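Local coordinates for arginine kinase (PDB 4RF6), which catalyses the reversible transfer of a phosphate group from ATP to L-arginine, giving N(omega)-phospho-L-arginine and ADP, at residues R200-A205 against N230-L235. Numbering follows the deposited sequence.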
loop_
_atom_site.group_PDB
_atom_site.type_symbol
_atom_site.label_atom_id
_atom_site.label_comp_id
_atom_site.label_asym_id
_atom_site.label_seq_id
_atom_site.Cartn_x
_atom_site.Cartn_y
_atom_site.Cartn_z
ATOM N N ARG A 200 22.036 -17.735 -11.847
ATOM C CA ARG A 200 23.293 -18.159 -12.462
ATOM C C ARG A 200 24.503 -17.394 -11.932
ATOM O O ARG A 200 25.611 -17.925 -11.905
ATOM C CB ARG A 200 23.220 -18.028 -13.987
ATOM C CG ARG A 200 22.835 -16.636 -14.490
ATOM C CD ARG A 200 22.681 -16.624 -16.010
ATOM N NE ARG A 200 22.153 -15.359 -16.519
ATOM C CZ ARG A 200 22.903 -14.374 -17.006
ATOM N NH1 ARG A 200 24.223 -14.495 -17.049
ATOM N NH2 ARG A 200 22.334 -13.263 -17.450
ATOM N N PHE A 201 24.286 -16.152 -11.508
ATOM C CA PHE A 201 25.367 -15.329 -10.979
ATOM C C PHE A 201 25.832 -15.827 -9.608
ATOM O O PHE A 201 27.032 -15.959 -9.364
ATOM C CB PHE A 201 24.940 -13.858 -10.901
ATOM C CG PHE A 201 24.670 -13.225 -12.242
ATOM C CD1 PHE A 201 25.701 -12.629 -12.961
ATOM C CD2 PHE A 201 23.386 -13.213 -12.778
ATOM C CE1 PHE A 201 25.462 -12.039 -14.196
ATOM C CE2 PHE A 201 23.140 -12.626 -14.014
ATOM C CZ PHE A 201 24.179 -12.041 -14.723
ATOM N N LEU A 202 24.879 -16.106 -8.719
ATOM C CA LEU A 202 25.190 -16.620 -7.383
ATOM C C LEU A 202 25.694 -18.060 -7.456
ATOM O O LEU A 202 26.605 -18.460 -6.715
ATOM C CB LEU A 202 23.959 -16.543 -6.479
ATOM C CG LEU A 202 23.347 -15.155 -6.317
ATOM C CD1 LEU A 202 22.286 -15.161 -5.229
ATOM C CD2 LEU A 202 24.421 -14.129 -6.014
ATOM N N GLU A 203 25.093 -18.834 -8.355
ATOM C CA GLU A 203 25.532 -20.204 -8.611
ATOM C C GLU A 203 27.029 -20.248 -8.928
ATOM O O GLU A 203 27.795 -20.956 -8.275
ATOM C CB GLU A 203 24.723 -20.803 -9.768
ATOM C CG GLU A 203 25.161 -22.198 -10.189
ATOM C CD GLU A 203 24.883 -23.253 -9.134
ATOM O OE1 GLU A 203 24.017 -23.024 -8.261
ATOM O OE2 GLU A 203 25.538 -24.314 -9.182
ATOM N N ALA A 204 27.447 -19.465 -9.919
ATOM C CA ALA A 204 28.845 -19.464 -10.353
ATOM C C ALA A 204 29.789 -18.870 -9.304
ATOM O O ALA A 204 30.999 -19.113 -9.334
ATOM C CB ALA A 204 28.989 -18.733 -11.680
ATOM N N ALA A 205 29.232 -18.082 -8.390
ATOM C CA ALA A 205 30.012 -17.447 -7.329
ATOM C C ALA A 205 30.319 -18.421 -6.192
ATOM O O ALA A 205 31.161 -18.137 -5.331
ATOM C CB ALA A 205 29.271 -16.238 -6.794
ATOM N N ASN A 230 21.375 -15.613 5.060
ATOM C CA ASN A 230 22.305 -16.446 4.292
ATOM C C ASN A 230 21.957 -16.618 2.816
ATOM O O ASN A 230 22.196 -17.677 2.232
ATOM C CB ASN A 230 22.494 -17.818 4.958
ATOM C CG ASN A 230 23.356 -17.748 6.197
ATOM O OD1 ASN A 230 24.305 -16.971 6.258
ATOM N ND2 ASN A 230 23.022 -18.554 7.200
ATOM N N GLU A 231 21.386 -15.581 2.218
ATOM C CA GLU A 231 21.200 -15.565 0.771
ATOM C C GLU A 231 22.532 -15.164 0.116
ATOM O O GLU A 231 23.459 -15.978 0.034
ATOM C CB GLU A 231 20.063 -14.611 0.382
ATOM C CG GLU A 231 19.610 -14.699 -1.079
ATOM C CD GLU A 231 19.792 -13.387 -1.831
ATOM O OE1 GLU A 231 19.584 -13.371 -3.065
ATOM O OE2 GLU A 231 20.143 -12.377 -1.186
ATOM N N GLU A 232 22.652 -13.912 -0.318
ATOM C CA GLU A 232 23.881 -13.456 -0.965
ATOM C C GLU A 232 24.909 -12.981 0.065
ATOM O O GLU A 232 26.124 -13.063 -0.159
ATOM C CB GLU A 232 23.580 -12.348 -1.976
ATOM C CG GLU A 232 24.819 -11.791 -2.666
ATOM C CD GLU A 232 24.493 -10.708 -3.672
ATOM O OE1 GLU A 232 23.464 -10.836 -4.366
ATOM O OE2 GLU A 232 25.271 -9.736 -3.769
ATOM N N ASP A 233 24.417 -12.462 1.184
ATOM C CA ASP A 233 25.266 -12.165 2.332
ATOM C C ASP A 233 24.642 -12.861 3.541
ATOM O O ASP A 233 23.535 -13.387 3.436
ATOM C CB ASP A 233 25.348 -10.649 2.570
ATOM C CG ASP A 233 26.170 -9.930 1.517
ATOM O OD1 ASP A 233 27.411 -9.937 1.629
ATOM O OD2 ASP A 233 25.573 -9.347 0.589
ATOM N N HIS A 234 25.340 -12.876 4.676
ATOM C CA HIS A 234 24.786 -13.499 5.877
ATOM C C HIS A 234 23.424 -12.888 6.200
ATOM O O HIS A 234 22.479 -13.584 6.574
ATOM C CB HIS A 234 25.722 -13.313 7.076
ATOM C CG HIS A 234 27.091 -13.882 6.875
ATOM N ND1 HIS A 234 28.118 -13.681 7.772
ATOM C CD2 HIS A 234 27.601 -14.646 5.881
ATOM C CE1 HIS A 234 29.204 -14.297 7.338
ATOM N NE2 HIS A 234 28.918 -14.886 6.190
ATOM N N LEU A 235 23.330 -11.575 6.036
ATOM C CA LEU A 235 22.107 -10.860 6.347
ATOM C C LEU A 235 21.746 -9.868 5.256
ATOM O O LEU A 235 22.596 -9.090 4.797
ATOM C CB LEU A 235 22.251 -10.116 7.676
ATOM C CG LEU A 235 22.567 -10.981 8.893
ATOM C CD1 LEU A 235 23.156 -10.149 10.023
ATOM C CD2 LEU A 235 21.314 -11.678 9.360
#
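Leu202 reaches from helix 200-205 to two successive acidic side chains, Glu231 and Glu232, one branch for each, and illustrates how one aliphatic residue can pack against two carboxylates at once. Its CD2 methyl lies 3.8 Å from Glu232 OE1 and 4.1 Å from Glu232 CG, while its CD1 methyl lies 3.9 Å from Glu231 OE1. Both carboxylates meet the leucine by van der Waals contact alone, and both glutamate chains run roughly at right angles to it. Glu232 is extended, CG anti to the backbone N (chi1 178°) and the chain straight beyond it, which carries its carboxylate across to the CD2 methyl. Glu231 instead bends at chi2 (-119°), and its other oxygen, OE2, accepts a weak hydrogen bond of 3.1 Å from Glu232 N. The same OE2 forms a salt bridge with NH2 of Arg236, a predicted ATP ligand, and the two partners together hold the Glu231 carboxylate beside Leu202. Farther out, Ser277 OG hydrogen-bonds with Glu232 O and Ser277 N with Asp233 OD1, tying the loop to the neighbourhood of Cys278. On the helix side, Phe201 O hydrogen-bonds with Ser63 OG and Ala204 O with Asn62 ND2, both of helix 57-66. The loop joins antiparallel strands 225-229 and 235-242 of the phosphagen kinase catalytic sheet, and by similarity its Glu232 belongs with Cys278 to the guanidino-substrate site of this family.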